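Endolysin (Escherichia coli O157 typing phage 15, PDB 7M5I) probably hydrolyses the beta-1,4 glycosidic linkages of host peptidoglycan as a lysozyme, contributing to bacterial lysis and release of phage progeny. Local coordinates at residues 25-39 with 49-61. Sequence-based numbering, arbitrary orientation.
Sequences LEAYEDSAGIPTIGY and VKMGMKITAEQAE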
# COMPACT_ATOMS: atom_id res chain seq x y z
N LEU A 25 2.45 -2.62 18.98
CA LEU A 25 3.85 -2.41 19.45
C LEU A 25 4.51 -3.71 19.91
O LEU A 25 5.68 -3.67 20.18
CB LEU A 25 3.90 -1.36 20.54
CG LEU A 25 3.46 0.05 20.15
CD1 LEU A 25 3.73 1.04 21.28
CD2 LEU A 25 4.08 0.48 18.82
N GLU A 26 3.73 -4.75 20.15
CA GLU A 26 4.26 -6.09 20.45
C GLU A 26 4.07 -6.98 19.24
O GLU A 26 2.99 -6.94 18.58
CB GLU A 26 3.56 -6.76 21.63
CG GLU A 26 3.54 -5.99 22.92
CD GLU A 26 3.13 -6.84 24.13
OE1 GLU A 26 2.72 -6.24 25.18
OE2 GLU A 26 3.17 -8.12 24.03
N ALA A 27 5.10 -7.76 18.93
CA ALA A 27 5.06 -8.72 17.82
C ALA A 27 3.85 -9.65 18.00
O ALA A 27 3.54 -10.07 19.15
CB ALA A 27 6.35 -9.47 17.71
N TYR A 28 3.23 -9.99 16.89
CA TYR A 28 2.12 -10.97 16.86
C TYR A 28 2.30 -11.78 15.60
O TYR A 28 2.82 -11.32 14.57
CB TYR A 28 0.75 -10.26 16.86
CG TYR A 28 0.46 -9.42 15.65
CD1 TYR A 28 0.94 -8.13 15.52
CD2 TYR A 28 -0.31 -9.91 14.60
CE1 TYR A 28 0.65 -7.32 14.44
CE2 TYR A 28 -0.57 -9.12 13.47
CZ TYR A 28 -0.13 -7.81 13.40
OH TYR A 28 -0.31 -7.01 12.28
N GLU A 29 1.76 -12.99 15.65
CA GLU A 29 1.73 -13.88 14.50
C GLU A 29 0.46 -13.56 13.74
O GLU A 29 -0.59 -13.67 14.34
CB GLU A 29 1.83 -15.31 15.05
CG GLU A 29 1.69 -16.34 13.98
CD GLU A 29 1.98 -17.76 14.48
OE1 GLU A 29 3.02 -17.93 15.18
OE2 GLU A 29 1.19 -18.66 14.12
N ASP A 30 0.59 -13.20 12.48
CA ASP A 30 -0.57 -12.93 11.61
C ASP A 30 -1.26 -14.25 11.28
O ASP A 30 -0.87 -15.32 11.80
CB ASP A 30 -0.15 -12.05 10.44
CG ASP A 30 0.49 -12.73 9.24
OD1 ASP A 30 0.74 -13.98 9.30
OD2 ASP A 30 0.75 -12.01 8.24
N SER A 31 -2.35 -14.13 10.51
CA SER A 31 -3.25 -15.25 10.17
C SER A 31 -2.48 -16.29 9.35
O SER A 31 -2.92 -17.41 9.33
CB SER A 31 -4.47 -14.73 9.39
OG SER A 31 -5.17 -13.79 10.20
N ALA A 32 -1.45 -15.88 8.62
CA ALA A 32 -0.61 -16.77 7.79
C ALA A 32 0.60 -17.30 8.58
O ALA A 32 1.34 -18.10 7.99
CB ALA A 32 -0.19 -16.04 6.54
N GLY A 33 0.75 -16.95 9.86
CA GLY A 33 1.81 -17.46 10.73
C GLY A 33 3.09 -16.63 10.70
O GLY A 33 4.10 -17.14 11.13
N ILE A 34 3.07 -15.44 10.15
CA ILE A 34 4.29 -14.58 10.01
C ILE A 34 4.37 -13.61 11.17
O ILE A 34 3.47 -12.77 11.32
CB ILE A 34 4.33 -13.82 8.68
CG1 ILE A 34 4.32 -14.81 7.50
CG2 ILE A 34 5.54 -12.90 8.64
CD1 ILE A 34 3.87 -14.14 6.24
N PRO A 35 5.45 -13.60 11.95
CA PRO A 35 5.63 -12.55 12.95
C PRO A 35 5.62 -11.15 12.33
O PRO A 35 6.32 -10.88 11.40
CB PRO A 35 6.97 -12.91 13.62
CG PRO A 35 7.10 -14.40 13.38
CD PRO A 35 6.57 -14.57 11.97
N THR A 36 4.79 -10.28 12.92
CA THR A 36 4.48 -8.93 12.43
C THR A 36 4.56 -7.94 13.60
O THR A 36 4.24 -8.28 14.71
CB THR A 36 3.10 -8.92 11.75
OG1 THR A 36 3.06 -9.95 10.77
CG2 THR A 36 2.81 -7.59 11.08
N ILE A 37 4.96 -6.71 13.33
CA ILE A 37 5.04 -5.68 14.38
C ILE A 37 4.83 -4.30 13.74
O ILE A 37 4.98 -4.13 12.53
CB ILE A 37 6.36 -5.75 15.16
CG1 ILE A 37 6.26 -5.13 16.57
CG2 ILE A 37 7.51 -5.14 14.35
CD1 ILE A 37 7.43 -5.44 17.48
N GLY A 38 4.49 -3.31 14.55
CA GLY A 38 4.35 -1.93 14.07
C GLY A 38 3.17 -1.82 13.11
O GLY A 38 2.08 -2.40 13.36
N TYR A 39 3.38 -1.11 12.01
CA TYR A 39 2.38 -0.91 10.94
C TYR A 39 2.55 -1.98 9.87
O TYR A 39 2.88 -1.65 8.69
CB TYR A 39 2.49 0.48 10.34
CG TYR A 39 2.33 1.61 11.33
CD1 TYR A 39 1.05 1.99 11.78
CD2 TYR A 39 3.41 2.36 11.76
CE1 TYR A 39 0.89 3.08 12.62
CE2 TYR A 39 3.26 3.40 12.66
CZ TYR A 39 1.98 3.79 13.08
OH TYR A 39 1.77 4.83 13.95
N VAL A 49 11.17 -9.95 11.77
CA VAL A 49 10.53 -9.64 13.07
C VAL A 49 10.52 -10.94 13.89
O VAL A 49 10.31 -11.98 13.31
CB VAL A 49 9.11 -9.05 12.85
CG1 VAL A 49 8.33 -9.00 14.16
CG2 VAL A 49 9.23 -7.69 12.16
N LYS A 50 10.74 -10.83 15.19
CA LYS A 50 10.75 -11.98 16.14
C LYS A 50 9.65 -11.80 17.20
O LYS A 50 9.47 -10.68 17.75
CB LYS A 50 12.07 -12.06 16.88
CG LYS A 50 13.31 -12.36 16.02
CD LYS A 50 14.04 -11.08 15.65
CE LYS A 50 15.32 -11.33 14.88
NZ LYS A 50 15.72 -10.13 14.10
N MET A 51 9.02 -12.92 17.56
CA MET A 51 8.06 -12.93 18.66
C MET A 51 8.79 -12.50 19.94
O MET A 51 10.02 -12.73 20.12
CB MET A 51 7.46 -14.34 18.76
CG MET A 51 6.64 -14.71 17.53
SD MET A 51 5.24 -13.63 17.16
CE MET A 51 4.22 -13.82 18.62
N GLY A 52 8.03 -11.86 20.82
CA GLY A 52 8.51 -11.27 22.06
C GLY A 52 9.06 -9.88 21.88
O GLY A 52 9.36 -9.25 22.93
N MET A 53 9.24 -9.37 20.67
CA MET A 53 9.82 -8.02 20.49
C MET A 53 8.77 -6.97 20.87
O MET A 53 7.55 -7.23 20.66
CB MET A 53 10.20 -7.74 19.03
CG MET A 53 11.56 -8.32 18.68
SD MET A 53 11.82 -7.95 16.88
CE MET A 53 11.78 -6.16 16.94
N LYS A 54 9.24 -5.85 21.39
CA LYS A 54 8.40 -4.66 21.68
C LYS A 54 9.13 -3.45 21.13
O LYS A 54 10.36 -3.35 21.29
CB LYS A 54 8.15 -4.49 23.17
CG LYS A 54 7.18 -5.52 23.73
CD LYS A 54 7.03 -5.47 25.24
CE LYS A 54 6.25 -6.67 25.77
NZ LYS A 54 6.17 -6.62 27.25
N ILE A 55 8.41 -2.57 20.48
CA ILE A 55 8.98 -1.37 19.84
C ILE A 55 8.15 -0.16 20.29
O ILE A 55 7.03 -0.35 20.79
CB ILE A 55 9.01 -1.49 18.30
CG1 ILE A 55 7.64 -1.68 17.67
CG2 ILE A 55 9.99 -2.58 17.90
CD1 ILE A 55 7.70 -1.56 16.14
N THR A 56 8.69 1.03 20.08
CA THR A 56 7.95 2.29 20.30
C THR A 56 7.17 2.67 19.06
O THR A 56 7.49 2.17 17.95
CB THR A 56 8.92 3.41 20.70
OG1 THR A 56 9.74 3.70 19.58
CG2 THR A 56 9.73 3.10 21.92
N ALA A 57 6.24 3.62 19.18
CA ALA A 57 5.50 4.14 18.03
C ALA A 57 6.49 4.83 17.05
O ALA A 57 6.27 4.78 15.85
CB ALA A 57 4.43 5.11 18.50
N GLU A 58 7.53 5.45 17.57
CA GLU A 58 8.56 6.13 16.71
C GLU A 58 9.29 5.08 15.86
O GLU A 58 9.46 5.30 14.64
CB GLU A 58 9.56 6.93 17.54
CG GLU A 58 8.94 8.16 18.16
CD GLU A 58 8.15 7.98 19.46
OE1 GLU A 58 8.14 6.86 20.07
OE2 GLU A 58 7.56 9.02 19.86
N GLN A 59 9.68 3.97 16.50
CA GLN A 59 10.35 2.86 15.79
C GLN A 59 9.38 2.36 14.71
O GLN A 59 9.82 2.13 13.55
CB GLN A 59 10.71 1.74 16.74
CG GLN A 59 11.94 2.11 17.53
CD GLN A 59 12.29 1.15 18.62
OE1 GLN A 59 11.46 0.65 19.35
NE2 GLN A 59 13.58 0.91 18.75
N ALA A 60 8.09 2.15 15.04
CA ALA A 60 7.11 1.65 14.07
C ALA A 60 7.07 2.56 12.85
O ALA A 60 7.03 2.07 11.72
CB ALA A 60 5.73 1.52 14.70
N GLU A 61 7.06 3.87 13.04
CA GLU A 61 7.04 4.79 11.87
C GLU A 61 8.34 4.65 11.06
O GLU A 61 8.24 4.60 9.78
CB GLU A 61 6.88 6.25 12.33
CG GLU A 61 6.71 7.19 11.15
CD GLU A 61 6.55 8.61 11.64
OE1 GLU A 61 7.54 9.20 11.99
OE2 GLU A 61 5.43 9.07 11.74
O HOH W 1 5.31 -11.10 20.96
O HOH W 2 6.12 -0.56 11.48
O HOH W 3 3.94 6.00 14.80
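Glu26 and Lys54 form a single antiparallel beta bridge, as a non-hydrogen-bonded pair, that fastens the hairpin of strands 27-29 and 35-38, part of the small beta-containing lobe of this phage lysozyme, to the segment leading into helix 57-78. The hairpin's turn carries Asp30, a predicted catalytic residue. Two flanking backbone bonds define the bridge: Ile55 N donates to Leu25 O (3.0 Å, 160° at the hydrogen), and Ala27 N to Met53 O (3.0 Å). The Glu26 and Lys54 side chains run side by side in the same direction, but OE1 of Glu26 and NZ of Lys54 are 4.0 Å apart, too far for a salt bridge.

Apolar contacts join the hairpin to 49-55. A chi1 of -156° at Ile37 swings CG1 away from the backbone N and carries CD1 to Ile55 CG1 (3.8 Å), the two side chains meeting tip to tip, while Ile37 CG2 packs on Val49 CG2. Doubly bent Met51 crosses Pro35 at about a right angle, its SD 4.0 Å from Pro35 CB.

Waters link Ala27 O to Gly52 N and Tyr39 N to Ala60 O. Tyr39, which touches Glu21, also predicted catalytic, has Ala60 O and Glu61 N at its ring edge, in plane; a third water joins Tyr39 OH (2.6 Å) to Ala57 O.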